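PDB 5A77: DNA endonuclease I-CvuI from Chlorella vulgaris, which cleaves DNA as a LAGLIDADG homing endonuclease and is probably involved in intron homing. Local coordinates for residues B[27-32]-B[130-135]; B[102-107]-B[136-141]. All blocks are in the same frame, centred on the assembly; numbering follows the deposited sequence.

Contact 1 (B[27-32]-B[130-135]); sequences AQIVSR and LADKVG. With nucleotides of chain F; nucleotides of chain C.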
loop_
_atom_site.group_PDB
_atom_site.type_symbol
_atom_site.label_atom_id
_atom_site.label_comp_id
_atom_site.label_asym_id
_atom_site.label_seq_id
_atom_site.Cartn_x
_atom_site.Cartn_y
_atom_site.Cartn_z
ATOM N N ALA B 27 -0.925 -13.492 12.747
ATOM C CA ALA B 27 -0.715 -14.668 13.567
ATOM C C ALA B 27 -2.077 -15.257 13.865
ATOM O O ALA B 27 -2.891 -14.642 14.564
ATOM C CB ALA B 27 0.015 -14.320 14.837
ATOM N N GLN B 28 -2.325 -16.433 13.303
ATOM C CA GLN B 28 -3.599 -17.124 13.440
ATOM C C GLN B 28 -3.462 -18.417 14.222
ATOM O O GLN B 28 -2.451 -19.114 14.132
ATOM C CB GLN B 28 -4.199 -17.451 12.071
ATOM C CG GLN B 28 -4.037 -16.364 11.060
ATOM C CD GLN B 28 -3.956 -16.900 9.654
ATOM O OE1 GLN B 28 -2.886 -16.898 9.044
ATOM N NE2 GLN B 28 -5.088 -17.367 9.130
ATOM N N ILE B 29 -4.505 -18.738 14.971
ATOM C CA ILE B 29 -4.638 -20.056 15.556
ATOM C C ILE B 29 -5.420 -20.956 14.596
ATOM O O ILE B 29 -6.617 -20.747 14.396
ATOM C CB ILE B 29 -5.351 -19.986 16.906
ATOM C CG1 ILE B 29 -4.550 -19.102 17.861
ATOM C CG2 ILE B 29 -5.530 -21.386 17.484
ATOM C CD1 ILE B 29 -5.340 -18.594 19.052
ATOM N N VAL B 30 -4.763 -21.942 13.985
ATOM C CA VAL B 30 -5.502 -22.857 13.133
ATOM C C VAL B 30 -5.647 -24.214 13.797
ATOM O O VAL B 30 -4.723 -24.739 14.441
ATOM C CB VAL B 30 -4.861 -23.026 11.726
ATOM C CG1 VAL B 30 -4.559 -21.665 11.102
ATOM C CG2 VAL B 30 -3.614 -23.911 11.763
ATOM N N SER B 31 -6.846 -24.763 13.660
ATOM C CA SER B 31 -7.129 -26.091 14.149
ATOM C C SER B 31 -6.540 -27.119 13.187
ATOM O O SER B 31 -6.781 -27.066 11.986
ATOM C CB SER B 31 -8.632 -26.294 14.301
ATOM O OG SER B 31 -9.215 -26.539 13.037
ATOM N N ARG B 32 -5.743 -28.033 13.728
ATOM C CA ARG B 32 -5.153 -29.118 12.967
ATOM C C ARG B 32 -5.470 -30.421 13.705
ATOM O O ARG B 32 -4.934 -30.670 14.788
ATOM C CB ARG B 32 -3.646 -28.927 12.827
ATOM C CG ARG B 32 -3.209 -27.686 12.082
ATOM C CD ARG B 32 -3.682 -27.691 10.636
ATOM N NE ARG B 32 -3.207 -28.855 9.901
ATOM C CZ ARG B 32 -3.273 -28.979 8.575
ATOM N NH1 ARG B 32 -3.785 -27.996 7.835
ATOM N NH2 ARG B 32 -2.819 -30.083 7.985
ATOM N N LEU B 130 -0.654 -14.424 22.410
ATOM C CA LEU B 130 0.034 -13.438 21.598
ATOM C C LEU B 130 -0.602 -13.367 20.205
ATOM O O LEU B 130 -0.540 -12.333 19.533
ATOM C CB LEU B 130 1.523 -13.780 21.486
ATOM C CG LEU B 130 2.434 -13.504 22.676
ATOM C CD1 LEU B 130 3.866 -13.944 22.394
ATOM C CD2 LEU B 130 2.392 -12.027 23.009
ATOM N N ALA B 131 -1.215 -14.467 19.770
ATOM C CA ALA B 131 -1.923 -14.464 18.497
ATOM C C ALA B 131 -3.106 -13.493 18.529
ATOM O O ALA B 131 -3.369 -12.803 17.545
ATOM C CB ALA B 131 -2.398 -15.854 18.136
ATOM N N ASP B 132 -3.823 -13.450 19.647
ATOM C CA ASP B 132 -4.970 -12.549 19.769
ATOM C C ASP B 132 -4.557 -11.102 19.844
ATOM O O ASP B 132 -5.312 -10.228 19.421
ATOM C CB ASP B 132 -5.825 -12.868 20.995
ATOM C CG ASP B 132 -6.249 -14.314 21.055
ATOM O OD1 ASP B 132 -6.202 -15.002 20.001
ATOM O OD2 ASP B 132 -6.651 -14.746 22.163
ATOM N N LYS B 133 -3.377 -10.838 20.394
ATOM C CA LYS B 133 -2.920 -9.455 20.488
ATOM C C LYS B 133 -2.535 -8.889 19.130
ATOM O O LYS B 133 -2.800 -7.714 18.856
ATOM C CB LYS B 133 -1.747 -9.319 21.444
ATOM C CG LYS B 133 -2.146 -8.685 22.749
ATOM C CD LYS B 133 -0.936 -8.164 23.479
ATOM C CE LYS B 133 -1.331 -7.388 24.714
ATOM N NZ LYS B 133 -0.178 -6.568 25.190
ATOM N N VAL B 134 -1.908 -9.713 18.286
ATOM C CA VAL B 134 -1.662 -9.321 16.910
ATOM C C VAL B 134 -2.996 -8.987 16.285
ATOM O O VAL B 134 -3.131 -8.031 15.511
ATOM C CB VAL B 134 -1.001 -10.417 16.075
ATOM C CG1 VAL B 134 -0.823 -9.939 14.623
ATOM C CG2 VAL B 134 0.338 -10.857 16.695
ATOM N N GLY B 135 -3.994 -9.782 16.645
ATOM C CA GLY B 135 -5.317 -9.638 16.077
ATOM C C GLY B 135 -6.050 -8.344 16.370
ATOM O O GLY B 135 -6.763 -7.842 15.496
ATOM P P DT F 7 -8.603 -31.633 -0.832
ATOM O OP1 DT F 7 -9.368 -31.828 -2.085
ATOM O OP2 DT F 7 -8.687 -32.632 0.257
ATOM O "O5'" DT F 7 -7.069 -31.484 -1.237
ATOM C "C5'" DT F 7 -6.537 -30.192 -1.482
ATOM C "C4'" DT F 7 -5.031 -30.257 -1.617
ATOM O "O4'" DT F 7 -4.388 -29.662 -0.452
ATOM C "C3'" DT F 7 -4.463 -31.667 -1.747
ATOM O "O3'" DT F 7 -3.517 -31.672 -2.799
ATOM C "C2'" DT F 7 -3.819 -31.928 -0.368
ATOM C "C1'" DT F 7 -3.372 -30.526 0.025
ATOM N N1 DT F 7 -3.249 -30.298 1.480
ATOM C C2 DT F 7 -2.079 -29.768 1.995
ATOM O O2 DT F 7 -1.097 -29.514 1.319
ATOM N N3 DT F 7 -2.097 -29.553 3.346
ATOM C C4 DT F 7 -3.135 -29.813 4.219
ATOM O O4 DT F 7 -3.048 -29.590 5.420
ATOM C C5 DT F 7 -4.332 -30.358 3.616
ATOM C C7 DT F 7 -5.528 -30.671 4.461
ATOM C C6 DT F 7 -4.332 -30.560 2.290
ATOM P P DA C 4 5.202 -23.404 8.962
ATOM O OP1 DA C 4 6.425 -23.152 9.750
ATOM O OP2 DA C 4 3.932 -22.688 9.235
ATOM O "O5'" DA C 4 5.612 -23.176 7.424
ATOM C "C5'" DA C 4 6.661 -23.976 6.844
ATOM C "C4'" DA C 4 6.255 -24.508 5.485
ATOM O "O4'" DA C 4 5.169 -25.448 5.645
ATOM C "C3'" DA C 4 5.755 -23.450 4.496
ATOM O "O3'" DA C 4 6.456 -23.567 3.271
ATOM C "C2'" DA C 4 4.268 -23.776 4.324
ATOM C "C1'" DA C 4 4.236 -25.262 4.605
ATOM N N9 DA C 4 2.945 -25.732 5.092
ATOM C C8 DA C 4 2.364 -25.409 6.280
ATOM N N7 DA C 4 1.209 -25.987 6.481
ATOM C C5 DA C 4 1.021 -26.764 5.359
ATOM C C6 DA C 4 -0.016 -27.639 4.978
ATOM N N6 DA C 4 -1.107 -27.855 5.721
ATOM N N1 DA C 4 0.099 -28.268 3.791
ATOM C C2 DA C 4 1.194 -28.045 3.042
ATOM N N3 DA C 4 2.244 -27.252 3.300
ATOM C C4 DA C 4 2.087 -26.629 4.489
ATOM P P DT F 6 -12.017 -28.014 4.271
ATOM O OP1 DT F 6 -13.275 -28.506 3.663
ATOM O OP2 DT F 6 -11.558 -28.516 5.596
ATOM O "O5'" DT F 6 -10.849 -28.249 3.208
ATOM C "C5'" DT F 6 -11.120 -28.097 1.841
ATOM C "C4'" DT F 6 -9.889 -28.380 1.010
ATOM O "O4'" DT F 6 -8.776 -27.592 1.503
ATOM C "C3'" DT F 6 -9.404 -29.847 0.990
ATOM O "O3'" DT F 6 -8.975 -30.146 -0.342
ATOM C "C2'" DT F 6 -8.232 -29.825 1.973
ATOM C "C1'" DT F 6 -7.660 -28.444 1.674
ATOM N N1 DT F 6 -6.790 -27.872 2.736
ATOM C C2 DT F 6 -5.521 -27.491 2.395
ATOM O O2 DT F 6 -5.072 -27.624 1.272
ATOM N N3 DT F 6 -4.788 -26.959 3.405
ATOM C C4 DT F 6 -5.197 -26.754 4.713
ATOM O O4 DT F 6 -4.461 -26.251 5.555
ATOM C C5 DT F 6 -6.554 -27.169 5.008
ATOM C C7 DT F 6 -7.106 -27.007 6.387
ATOM C C6 DT F 6 -7.282 -27.698 4.010
#
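Strand 27-31 passes helix 130-135 with Ala27 nearest Ala131, the two short axes 7.2 Å apart and their N-to-C directions 130° apart. This is helix-on-sheet packing in the LAGLIDADG fold, whose antiparallel sheet carries helices on one face and DNA on the other. The strand alternates accordingly. Ala27 and Ile29 point toward the helix, while Gln28 and Val30 pack on bases of the bound DNA. Ala27 CB meets Val134 CG2 at 3.9 Å, and its small size suits the close approach of the backbones at Ala131. Ile29 has CG1 anti to its carbonyl carbon (chi1 -60°). CG1 lies 3.9 Å from Ala131 CB, and CD1 continues past it to touch Asp132 OD1. The other carboxylate oxygen, Asp132 OD2, accepts a hydrogen bond from the backbone N of Ala147. The contact is mostly apolar, and no hydrogen bond crosses it. Arg32, just beyond the strand, turns to the DNA on a chain bent at chi2 and chi3. Its NH1 and NH2 both hydrogen-bond to O4 of DT7 of chain F, and the NH2 bond is the straighter, at 154°. An alanine here would probably leave that O4 without both guanidinium donors and take a positive charge from the DNA interface. Arg32 NH1 also lies 2.9 Å from O4 of DT6 of chain F, at the guanidinium edge.

Contact 2 (B[102-107]-B[136-141]); sequences RAQAKL and LLTDGK. With nucleotides of chain F.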
loop_
_atom_site.group_PDB
_atom_site.type_symbol
_atom_site.label_atom_id
_atom_site.label_comp_id
_atom_site.label_asym_id
_atom_site.label_seq_id
_atom_site.Cartn_x
_atom_site.Cartn_y
_atom_site.Cartn_z
ATOM N N ARG B 102 4.882 -2.179 12.491
ATOM C CA ARG B 102 6.022 -2.659 13.261
ATOM C C ARG B 102 5.587 -3.390 14.539
ATOM O O ARG B 102 6.277 -4.298 15.001
ATOM C CB ARG B 102 6.966 -1.509 13.615
ATOM C CG ARG B 102 8.324 -1.995 14.121
ATOM C CD ARG B 102 9.167 -0.881 14.710
ATOM N NE ARG B 102 9.401 0.211 13.768
ATOM C CZ ARG B 102 10.113 1.297 14.059
ATOM N NH1 ARG B 102 10.652 1.426 15.267
ATOM N NH2 ARG B 102 10.280 2.253 13.151
ATOM N N ALA B 103 4.444 -3.004 15.103
ATOM C CA ALA B 103 3.903 -3.701 16.271
ATOM C C ALA B 103 3.590 -5.170 15.942
ATOM O O ALA B 103 4.005 -6.081 16.670
ATOM C CB ALA B 103 2.670 -2.999 16.783
ATOM N N GLN B 104 2.874 -5.393 14.840
ATOM C CA GLN B 104 2.565 -6.747 14.395
ATOM C C GLN B 104 3.853 -7.522 14.158
ATOM O O GLN B 104 3.954 -8.691 14.516
ATOM C CB GLN B 104 1.718 -6.732 13.125
ATOM C CG GLN B 104 0.345 -6.112 13.283
ATOM C CD GLN B 104 0.281 -4.712 12.713
ATOM O OE1 GLN B 104 0.698 -3.732 13.349
ATOM N NE2 GLN B 104 -0.221 -4.609 11.494
ATOM N N ALA B 105 4.848 -6.858 13.581
ATOM C CA ALA B 105 6.155 -7.478 13.380
ATOM C C ALA B 105 6.757 -7.953 14.691
ATOM O O ALA B 105 7.108 -9.120 14.830
ATOM C CB ALA B 105 7.097 -6.523 12.705
ATOM N N LYS B 106 6.865 -7.043 15.649
ATOM C CA LYS B 106 7.529 -7.317 16.915
ATOM C C LYS B 106 6.813 -8.423 17.693
ATOM O O LYS B 106 7.455 -9.303 18.287
ATOM C CB LYS B 106 7.609 -6.038 17.745
ATOM C CG LYS B 106 9.008 -5.721 18.247
ATOM C CD LYS B 106 9.940 -5.316 17.116
ATOM C CE LYS B 106 11.367 -5.112 17.623
ATOM N NZ LYS B 106 11.948 -6.378 18.157
ATOM N N LEU B 107 5.483 -8.389 17.680
ATOM C CA LEU B 107 4.711 -9.437 18.337
ATOM C C LEU B 107 4.979 -10.784 17.672
ATOM O O LEU B 107 5.314 -11.754 18.349
ATOM C CB LEU B 107 3.216 -9.104 18.318
ATOM C CG LEU B 107 2.822 -7.975 19.279
ATOM C CD1 LEU B 107 1.318 -7.755 19.295
ATOM C CD2 LEU B 107 3.326 -8.253 20.684
ATOM N N LEU B 136 -5.875 -7.802 17.574
ATOM C CA LEU B 136 -6.474 -6.518 17.928
ATOM C C LEU B 136 -5.919 -5.367 17.058
ATOM O O LEU B 136 -6.407 -4.242 17.144
ATOM C CB LEU B 136 -6.255 -6.225 19.425
ATOM C CG LEU B 136 -6.769 -7.294 20.400
ATOM C CD1 LEU B 136 -6.224 -7.096 21.808
ATOM C CD2 LEU B 136 -8.292 -7.334 20.407
ATOM N N LEU B 137 -4.916 -5.658 16.226
ATOM C CA LEU B 137 -4.290 -4.664 15.351
ATOM C C LEU B 137 -4.615 -4.877 13.869
ATOM O O LEU B 137 -4.891 -3.916 13.146
ATOM C CB LEU B 137 -2.774 -4.674 15.539
ATOM C CG LEU B 137 -2.258 -4.796 16.975
ATOM C CD1 LEU B 137 -0.740 -4.944 16.995
ATOM C CD2 LEU B 137 -2.717 -3.587 17.778
ATOM N N THR B 138 -4.538 -6.119 13.401
ATOM C CA THR B 138 -5.011 -6.442 12.048
ATOM C C THR B 138 -6.529 -6.406 12.066
ATOM O O THR B 138 -7.177 -7.432 12.283
ATOM C CB THR B 138 -4.540 -7.839 11.564
ATOM O OG1 THR B 138 -5.073 -8.846 12.437
ATOM C CG2 THR B 138 -3.018 -7.924 11.506
ATOM N N ASP B 139 -7.103 -5.232 11.848
ATOM C CA ASP B 139 -8.501 -5.015 12.209
ATOM C C ASP B 139 -9.538 -5.268 11.118
ATOM O O ASP B 139 -10.277 -4.375 10.681
ATOM C CB ASP B 139 -8.680 -3.610 12.710
ATOM C CG ASP B 139 -8.033 -3.391 14.040
ATOM O OD1 ASP B 139 -8.320 -4.214 14.938
ATOM O OD2 ASP B 139 -7.258 -2.415 14.186
ATOM N N GLY B 140 -9.585 -6.520 10.713
ATOM C CA GLY B 140 -10.715 -7.089 10.017
ATOM C C GLY B 140 -11.040 -8.322 10.836
ATOM O O GLY B 140 -10.326 -9.332 10.743
ATOM N N LYS B 141 -12.113 -8.233 11.621
ATOM C CA LYS B 141 -12.390 -9.192 12.688
ATOM C C LYS B 141 -13.179 -10.439 12.273
ATOM O O LYS B 141 -14.182 -10.808 12.895
ATOM C CB LYS B 141 -13.089 -8.460 13.848
ATOM C CG LYS B 141 -12.295 -7.244 14.374
ATOM C CD LYS B 141 -10.782 -7.536 14.199
ATOM C CE LYS B 141 -9.914 -7.042 15.331
ATOM N NZ LYS B 141 -8.519 -6.873 14.823
ATOM P P DA F 2 -5.307 -6.698 7.622
ATOM O OP1 DA F 2 -5.486 -5.369 8.247
ATOM O OP2 DA F 2 -3.929 -7.209 7.451
ATOM O "O5'" DA F 2 -6.181 -7.751 8.417
ATOM C "C5'" DA F 2 -7.528 -7.923 8.013
ATOM C "C4'" DA F 2 -7.918 -9.385 8.004
ATOM O "O4'" DA F 2 -7.837 -9.933 6.661
ATOM C "C3'" DA F 2 -7.060 -10.309 8.886
ATOM O "O3'" DA F 2 -7.934 -11.085 9.684
ATOM C "C2'" DA F 2 -6.316 -11.171 7.850
ATOM C "C1'" DA F 2 -7.404 -11.244 6.799
ATOM N N9 DA F 2 -7.053 -11.780 5.496
ATOM C C8 DA F 2 -5.815 -11.866 4.900
ATOM N N7 DA F 2 -5.848 -12.427 3.703
ATOM C C5 DA F 2 -7.196 -12.725 3.519
ATOM C C6 DA F 2 -7.910 -13.325 2.463
ATOM N N6 DA F 2 -7.332 -13.762 1.323
ATOM N N1 DA F 2 -9.250 -13.468 2.617
ATOM C C2 DA F 2 -9.818 -13.047 3.737
ATOM N N3 DA F 2 -9.257 -12.473 4.789
ATOM C C4 DA F 2 -7.934 -12.341 4.616
ATOM P P DC F 3 -7.426 -11.826 11.018
ATOM O OP1 DC F 3 -8.641 -11.985 11.844
ATOM O OP2 DC F 3 -6.261 -11.105 11.561
ATOM O "O5'" DC F 3 -6.868 -13.236 10.479
ATOM C "C5'" DC F 3 -7.569 -14.445 10.728
ATOM C "C4'" DC F 3 -8.873 -14.508 9.955
ATOM O "O4'" DC F 3 -8.688 -13.940 8.637
ATOM C "C3'" DC F 3 -9.389 -15.917 9.725
ATOM O "O3'" DC F 3 -10.228 -16.315 10.822
ATOM C "C2'" DC F 3 -10.174 -15.792 8.424
ATOM C "C1'" DC F 3 -9.423 -14.681 7.677
ATOM N N1 DC F 3 -8.470 -15.158 6.591
ATOM C C2 DC F 3 -8.972 -15.812 5.459
ATOM O O2 DC F 3 -10.187 -16.022 5.372
ATOM N N3 DC F 3 -8.105 -16.212 4.488
ATOM C C4 DC F 3 -6.802 -15.971 4.620
ATOM N N4 DC F 3 -5.996 -16.367 3.641
ATOM C C5 DC F 3 -6.272 -15.292 5.758
ATOM C C6 DC F 3 -7.133 -14.905 6.706
#
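Leu137 lays its CD1 methyl against three side chains of helix 102-107. CD1 is 3.9 Å from Ala103 CB, 4.0 Å from Gln104 CG and 4.2 Å from Leu107 CD1. The Leu107 and Leu137 side chains meet at about a right angle, CD1 to CD1. Gln104 brings its CG methylene to this patch; its CG and amide carbon CD both come close to Leu137 CB, and the amide OE1 also nears CD1. Gln104 also packs on Ile25 of strand 23-31. Thr138, next along the loop, splits its two branches between protein and DNA. CG2 approaches Gln104 CG at 4.2 Å. OG1 sits between the backbone N and the carbonyl carbon (chi1 62°) and donates a hydrogen bond of 2.7 Å to OP2 of DC3 of chain F. Thr138 and Asp139 are the centres of successive inverse gamma turns, which bend the loop sharply beside the DNA backbone. A CB at Gly140 would run into C5' of DA2 of chain F, so the close approach of the DNA here probably depends on glycine having no side chain. The loop thus meets helix 102-114 largely by apolar packing and the DNA by a polar bond to a phosphate, which does not by itself read the base sequence.

How the contacts relate
Contact 1 is the buried one; contact 2 is partly buried and has Ala103 exposed at its margin. Their segments alternate along the chain, and only 130-135 and 136-141 are consecutive, the loop of contact 2 leaving directly from the helix end in contact 1. They also share a packing layer: Val134 of contact 1 touches Leu107 and Gln104 of contact 2, bringing helix 102-114 against helix 121-135. Neither has a hydrogen bond across its segments. They differ at the DNA. In contact 1 an arginine just past the strand end meets base oxygens; in contact 2 a loop threonine meets a phosphate of the same DNA strand, chain F.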